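Lipid binding protein (Grifola frondosa, PDB 5H0Q) binds lipids, probably recognising sphingomyelin together with cholesterol in membrane domains. Local coordinates at residues A[130-144]-A[186-200]. Residues are numbered along the deposited sequence; the frame is centred on the assembly and turned at random.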
loop_
_atom_site.group_PDB
_atom_site.type_symbol
_atom_site.label_atom_id
_atom_site.label_comp_id
_atom_site.label_asym_id
_atom_site.label_seq_id
_atom_site.Cartn_x
_atom_site.Cartn_y
_atom_site.Cartn_z
ATOM N N SER A 130 6.372 -0.493 -1.199
ATOM C CA SER A 130 5.237 -1.273 -1.663
ATOM C C SER A 130 5.259 -1.265 -3.183
ATOM O O SER A 130 5.005 -0.229 -3.805
ATOM C CB SER A 130 3.937 -0.700 -1.123
ATOM O OG SER A 130 3.987 -0.656 0.292
ATOM N N GLY A 131 5.566 -2.411 -3.766
ATOM C CA GLY A 131 5.765 -2.500 -5.192
ATOM C C GLY A 131 4.891 -3.553 -5.845
ATOM O O GLY A 131 4.480 -4.533 -5.228
ATOM N N TRP A 132 4.651 -3.346 -7.127
ATOM C CA TRP A 132 3.868 -4.273 -7.916
ATOM C C TRP A 132 4.557 -4.458 -9.252
ATOM O O TRP A 132 5.319 -3.612 -9.714
ATOM C CB TRP A 132 2.424 -3.764 -8.104
ATOM C CG TRP A 132 2.407 -2.396 -8.756
ATOM C CD1 TRP A 132 2.381 -2.117 -10.096
ATOM C CD2 TRP A 132 2.511 -1.145 -8.088
ATOM N NE1 TRP A 132 2.422 -0.756 -10.295
ATOM C CE2 TRP A 132 2.528 -0.140 -9.076
ATOM C CE3 TRP A 132 2.591 -0.768 -6.737
ATOM C CZ2 TRP A 132 2.613 1.209 -8.755
ATOM C CZ3 TRP A 132 2.637 0.547 -6.429
ATOM C CH2 TRP A 132 2.676 1.528 -7.427
ATOM N N GLN A 133 4.270 -5.586 -9.881
ATOM C CA GLN A 133 4.807 -5.887 -11.203
ATOM C C GLN A 133 3.789 -6.818 -11.843
ATOM O O GLN A 133 3.652 -7.972 -11.419
ATOM C CB GLN A 133 6.192 -6.514 -11.107
ATOM C CG GLN A 133 6.898 -6.718 -12.454
ATOM C CD GLN A 133 6.486 -7.998 -13.163
ATOM O OE1 GLN A 133 5.859 -7.964 -14.233
ATOM N NE2 GLN A 133 6.831 -9.137 -12.579
ATOM N N ASN A 134 3.040 -6.287 -12.808
ATOM C CA ASN A 134 1.952 -7.013 -13.452
ATOM C C ASN A 134 2.289 -7.114 -14.934
ATOM O O ASN A 134 2.195 -6.103 -15.654
ATOM C CB ASN A 134 0.616 -6.306 -13.232
ATOM C CG ASN A 134 -0.556 -7.236 -13.450
ATOM O OD1 ASN A 134 -0.362 -8.452 -13.531
ATOM N ND2 ASN A 134 -1.774 -6.683 -13.488
ATOM N N PRO A 135 2.702 -8.274 -15.427
ATOM C CA PRO A 135 3.319 -8.347 -16.754
ATOM C C PRO A 135 2.311 -8.424 -17.889
ATOM O O PRO A 135 1.206 -8.944 -17.741
ATOM C CB PRO A 135 4.126 -9.645 -16.685
ATOM C CG PRO A 135 3.340 -10.499 -15.776
ATOM C CD PRO A 135 2.761 -9.568 -14.729
ATOM N N TRP A 136 2.738 -7.922 -19.047
ATOM C CA TRP A 136 1.930 -8.048 -20.252
ATOM C C TRP A 136 1.932 -9.478 -20.758
ATOM O O TRP A 136 0.908 -9.968 -21.253
ATOM C CB TRP A 136 2.450 -7.089 -21.318
ATOM C CG TRP A 136 1.494 -6.849 -22.462
ATOM C CD1 TRP A 136 0.461 -5.948 -22.503
ATOM C CD2 TRP A 136 1.504 -7.506 -23.720
ATOM N NE1 TRP A 136 -0.172 -6.012 -23.715
ATOM C CE2 TRP A 136 0.450 -6.965 -24.484
ATOM C CE3 TRP A 136 2.299 -8.507 -24.278
ATOM C CZ2 TRP A 136 0.172 -7.389 -25.767
ATOM C CZ3 TRP A 136 2.023 -8.928 -25.563
ATOM C CH2 TRP A 136 0.967 -8.371 -26.293
ATOM N N ASN A 137 3.066 -10.177 -20.634
ATOM C CA ASN A 137 3.183 -11.550 -21.114
ATOM C C ASN A 137 2.673 -12.492 -20.029
ATOM O O ASN A 137 3.321 -12.666 -18.987
ATOM C CB ASN A 137 4.630 -11.858 -21.488
ATOM C CG ASN A 137 4.819 -13.269 -21.977
ATOM O OD1 ASN A 137 4.036 -14.164 -21.666
ATOM N ND2 ASN A 137 5.882 -13.484 -22.736
ATOM N N ARG A 138 1.520 -13.110 -20.266
ATOM C CA ARG A 138 0.869 -13.861 -19.205
ATOM C C ARG A 138 1.373 -15.289 -19.096
ATOM O O ARG A 138 0.772 -16.097 -18.376
ATOM C CB ARG A 138 -0.647 -13.815 -19.386
ATOM C CG ARG A 138 -1.203 -12.386 -19.412
ATOM C CD ARG A 138 -0.706 -11.513 -18.234
ATOM N NE ARG A 138 -1.151 -12.011 -16.936
ATOM C CZ ARG A 138 -1.074 -11.312 -15.801
ATOM N NH1 ARG A 138 -0.579 -10.085 -15.789
ATOM N NH2 ARG A 138 -1.526 -11.822 -14.674
ATOM N N SER A 139 2.496 -15.614 -19.734
ATOM C CA SER A 139 3.262 -16.765 -19.277
ATOM C C SER A 139 3.774 -16.556 -17.856
ATOM O O SER A 139 4.121 -17.529 -17.171
ATOM C CB SER A 139 4.426 -17.031 -20.233
ATOM O OG SER A 139 3.953 -17.463 -21.501
ATOM N N TRP A 140 3.800 -15.315 -17.393
ATOM C CA TRP A 140 4.242 -14.964 -16.051
ATOM C C TRP A 140 3.056 -14.474 -15.223
ATOM O O TRP A 140 1.988 -14.145 -15.745
ATOM C CB TRP A 140 5.342 -13.896 -16.120
ATOM C CG TRP A 140 6.444 -14.232 -17.092
ATOM C CD1 TRP A 140 6.508 -13.882 -18.412
ATOM C CD2 TRP A 140 7.634 -14.990 -16.824
ATOM N NE1 TRP A 140 7.660 -14.366 -18.977
ATOM C CE2 TRP A 140 8.369 -15.052 -18.028
ATOM C CE3 TRP A 140 8.150 -15.620 -15.687
ATOM C CZ2 TRP A 140 9.594 -15.717 -18.125
ATOM C CZ3 TRP A 140 9.369 -16.283 -15.788
ATOM C CH2 TRP A 140 10.072 -16.327 -17.001
ATOM N N ASP A 141 3.255 -14.419 -13.909
ATOM C CA ASP A 141 2.188 -14.096 -12.979
ATOM C C ASP A 141 2.332 -12.675 -12.466
ATOM O O ASP A 141 3.435 -12.112 -12.415
ATOM C CB ASP A 141 2.191 -15.051 -11.786
ATOM C CG ASP A 141 2.190 -16.494 -12.202
ATOM O OD1 ASP A 141 1.558 -16.803 -13.229
ATOM O OD2 ASP A 141 2.822 -17.310 -11.499
ATOM N N SER A 142 1.196 -12.118 -12.048
ATOM C CA SER A 142 1.205 -10.880 -11.277
ATOM C C SER A 142 2.011 -11.053 -9.997
ATOM O O SER A 142 1.943 -12.099 -9.336
ATOM C CB SER A 142 -0.212 -10.470 -10.917
ATOM O OG SER A 142 -1.063 -10.483 -12.061
ATOM N N GLN A 143 2.737 -9.992 -9.629
ATOM C CA GLN A 143 3.650 -10.009 -8.485
ATOM C C GLN A 143 3.417 -8.808 -7.584
ATOM O O GLN A 143 3.038 -7.725 -8.045
ATOM C CB GLN A 143 5.128 -10.019 -8.937
ATOM C CG GLN A 143 5.498 -11.202 -9.837
ATOM C CD GLN A 143 5.329 -12.539 -9.149
ATOM O OE1 GLN A 143 5.597 -12.679 -7.952
ATOM N NE2 GLN A 143 4.899 -13.539 -9.905
ATOM N N VAL A 144 3.718 -8.990 -6.290
ATOM C CA VAL A 144 3.632 -7.929 -5.297
ATOM C C VAL A 144 4.797 -8.101 -4.327
ATOM O O VAL A 144 5.267 -9.215 -4.102
ATOM C CB VAL A 144 2.281 -7.954 -4.555
ATOM C CG1 VAL A 144 2.153 -9.209 -3.738
ATOM C CG2 VAL A 144 2.087 -6.729 -3.715
ATOM N N GLY A 186 1.501 -7.440 1.436
ATOM C CA GLY A 186 0.922 -7.143 0.140
ATOM C C GLY A 186 0.275 -8.375 -0.454
ATOM O O GLY A 186 0.714 -9.494 -0.235
ATOM N N SER A 187 -0.805 -8.148 -1.205
ATOM C CA SER A 187 -1.420 -9.215 -1.976
ATOM C C SER A 187 -1.888 -8.668 -3.319
ATOM O O SER A 187 -2.237 -7.496 -3.445
ATOM C CB SER A 187 -2.601 -9.835 -1.224
ATOM O OG SER A 187 -3.621 -8.865 -1.065
ATOM N N THR A 188 -1.915 -9.545 -4.324
ATOM C CA THR A 188 -2.375 -9.182 -5.656
ATOM C C THR A 188 -3.177 -10.338 -6.225
ATOM O O THR A 188 -2.889 -11.504 -5.958
ATOM C CB THR A 188 -1.205 -8.850 -6.603
ATOM O OG1 THR A 188 -1.700 -8.345 -7.850
ATOM C CG2 THR A 188 -0.360 -10.040 -6.855
ATOM N N GLY A 189 -4.183 -9.999 -7.018
ATOM C CA GLY A 189 -4.761 -10.980 -7.901
ATOM C C GLY A 189 -3.793 -11.320 -9.013
ATOM O O GLY A 189 -2.858 -10.576 -9.302
ATOM N N ASN A 190 -3.989 -12.478 -9.631
ATOM C CA ASN A 190 -3.173 -12.879 -10.769
ATOM C C ASN A 190 -4.022 -12.696 -12.024
ATOM O O ASN A 190 -4.613 -13.643 -12.534
ATOM C CB ASN A 190 -2.706 -14.293 -10.626
ATOM C CG ASN A 190 -1.653 -14.652 -11.649
ATOM O OD1 ASN A 190 -1.089 -13.772 -12.297
ATOM N ND2 ASN A 190 -1.365 -15.932 -11.784
ATOM N N GLU A 191 -4.068 -11.466 -12.524
ATOM C CA GLU A 191 -4.818 -11.157 -13.736
ATOM C C GLU A 191 -4.315 -9.835 -14.298
ATOM O O GLU A 191 -3.604 -9.073 -13.626
ATOM C CB GLU A 191 -6.323 -11.109 -13.459
ATOM C CG GLU A 191 -6.750 -10.118 -12.397
ATOM C CD GLU A 191 -8.259 -10.056 -12.224
ATOM O OE1 GLU A 191 -8.983 -10.129 -13.241
ATOM O OE2 GLU A 191 -8.727 -9.933 -11.072
ATOM N N THR A 192 -4.702 -9.568 -15.553
ATOM C CA THR A 192 -4.197 -8.387 -16.244
ATOM C C THR A 192 -4.639 -7.099 -15.565
ATOM O O THR A 192 -3.879 -6.121 -15.543
ATOM C CB THR A 192 -4.630 -8.377 -17.717
ATOM O OG1 THR A 192 -6.059 -8.438 -17.837
ATOM C CG2 THR A 192 -4.012 -9.549 -18.454
ATOM N N THR A 193 -5.867 -7.052 -15.047
ATOM C CA THR A 193 -6.338 -5.883 -14.302
ATOM C C THR A 193 -6.574 -6.351 -12.866
ATOM O O THR A 193 -7.659 -6.814 -12.515
ATOM C CB THR A 193 -7.589 -5.254 -14.948
ATOM O OG1 THR A 193 -8.545 -6.262 -15.268
ATOM C CG2 THR A 193 -7.214 -4.589 -16.220
ATOM N N ALA A 194 -5.538 -6.234 -12.034
ATOM C CA ALA A 194 -5.477 -6.938 -10.757
ATOM C C ALA A 194 -5.746 -6.007 -9.584
ATOM O O ALA A 194 -5.232 -4.886 -9.537
ATOM C CB ALA A 194 -4.110 -7.593 -10.567
ATOM N N TYR A 195 -6.543 -6.487 -8.633
ATOM C CA TYR A 195 -6.674 -5.802 -7.355
ATOM C C TYR A 195 -5.426 -6.076 -6.543
ATOM O O TYR A 195 -4.964 -7.223 -6.444
ATOM C CB TYR A 195 -7.898 -6.286 -6.583
ATOM C CG TYR A 195 -9.225 -5.697 -7.020
ATOM C CD1 TYR A 195 -10.216 -5.427 -6.086
ATOM C CD2 TYR A 195 -9.474 -5.413 -8.337
ATOM C CE1 TYR A 195 -11.434 -4.904 -6.466
ATOM C CE2 TYR A 195 -10.704 -4.899 -8.734
ATOM C CZ TYR A 195 -11.669 -4.635 -7.793
ATOM O OH TYR A 195 -12.888 -4.115 -8.178
ATOM N N VAL A 196 -4.898 -5.024 -5.925
ATOM C CA VAL A 196 -3.738 -5.133 -5.047
ATOM C C VAL A 196 -4.133 -4.522 -3.716
ATOM O O VAL A 196 -4.806 -3.486 -3.691
ATOM C CB VAL A 196 -2.522 -4.410 -5.651
ATOM C CG1 VAL A 196 -1.356 -4.382 -4.660
ATOM C CG2 VAL A 196 -2.117 -5.077 -6.916
ATOM N N GLU A 197 -3.706 -5.153 -2.613
ATOM C CA GLU A 197 -3.918 -4.618 -1.270
ATOM C C GLU A 197 -2.604 -4.620 -0.503
ATOM O O GLU A 197 -1.906 -5.635 -0.461
ATOM C CB GLU A 197 -4.940 -5.419 -0.475
ATOM C CG GLU A 197 -5.198 -4.879 0.964
ATOM C CD GLU A 197 -6.182 -5.729 1.752
ATOM O OE1 GLU A 197 -5.821 -6.866 2.091
ATOM O OE2 GLU A 197 -7.307 -5.255 2.015
ATOM N N TYR A 198 -2.270 -3.480 0.094
ATOM C CA TYR A 198 -1.169 -3.372 1.048
ATOM C C TYR A 198 -1.746 -3.051 2.417
ATOM O O TYR A 198 -2.550 -2.121 2.538
ATOM C CB TYR A 198 -0.211 -2.261 0.621
ATOM C CG TYR A 198 0.453 -2.510 -0.693
ATOM C CD1 TYR A 198 1.433 -3.486 -0.832
ATOM C CD2 TYR A 198 0.061 -1.809 -1.829
ATOM C CE1 TYR A 198 2.025 -3.742 -2.068
ATOM C CE2 TYR A 198 0.655 -2.043 -3.057
ATOM C CZ TYR A 198 1.623 -3.013 -3.179
ATOM O OH TYR A 198 2.225 -3.266 -4.386
ATOM N N VAL A 199 -1.261 -3.745 3.449
ATOM C CA VAL A 199 -1.658 -3.467 4.821
ATOM C C VAL A 199 -0.405 -3.305 5.649
ATOM O O VAL A 199 0.412 -4.232 5.710
ATOM C CB VAL A 199 -2.508 -4.589 5.411
ATOM C CG1 VAL A 199 -2.983 -4.222 6.790
ATOM C CG2 VAL A 199 -3.681 -4.861 4.494
ATOM N N TYR A 200 -0.313 -2.198 6.360
ATOM C CA TYR A 200 0.802 -1.946 7.279
ATOM C C TYR A 200 0.272 -2.018 8.705
ATOM O O TYR A 200 -0.749 -1.382 9.013
ATOM C CB TYR A 200 1.413 -0.587 6.994
ATOM C CG TYR A 200 1.579 -0.303 5.536
ATOM C CD1 TYR A 200 2.170 -1.241 4.692
ATOM C CD2 TYR A 200 1.144 0.890 4.998
ATOM C CE1 TYR A 200 2.299 -0.994 3.362
ATOM C CE2 TYR A 200 1.265 1.146 3.655
ATOM C CZ TYR A 200 1.846 0.209 2.842
ATOM O OH TYR A 200 1.941 0.466 1.496
HETATM O O HOH W 1 0.425 -7.141 -9.481
#
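Tyr198 reaches from strand 193-201 of the mixed sheet down to strand 126-134 of the antiparallel sheet, joining the two layers of a β-sandwich. With CG anti to the carbonyl carbon (chi1 -63°), the ring is carried across the interface. There CB of Ser130 sits over the middle of one face, 3.6 Å from the ring centroid, in a CH-pi contact. Farther out, CE1 packs against Val144 CG2 at 3.4 Å. At the tip, OH donates to Gly131 O (2.7 Å), coming from above the carbonyl plane, and lies at the indole edge of Trp132 near CE3. Two residues along from Tyr198, Tyr200 OH shares a 2.6 Å hydrogen bond with Ser130 OG.

Where strand 126-134 ends, Asn134 meets loop 189-192. Asn134 ND2 donates to Glu191 O within both the amide and carbonyl planes, and also to Cys60 O. Arg138 NH1 (2.8 Å) and Ser142 OG reach Asn134 OD1 from opposite faces of its plane, while Arg138 NH2 donates to Ser142 OG. Asn190 OD1 accepts from Ser142 N at 2.8 Å. The sheets are joined by tyrosine hydroxyls within a buried interface and, at the loops, by the amide of Asn134, held at both ends, which would restrict its rotation.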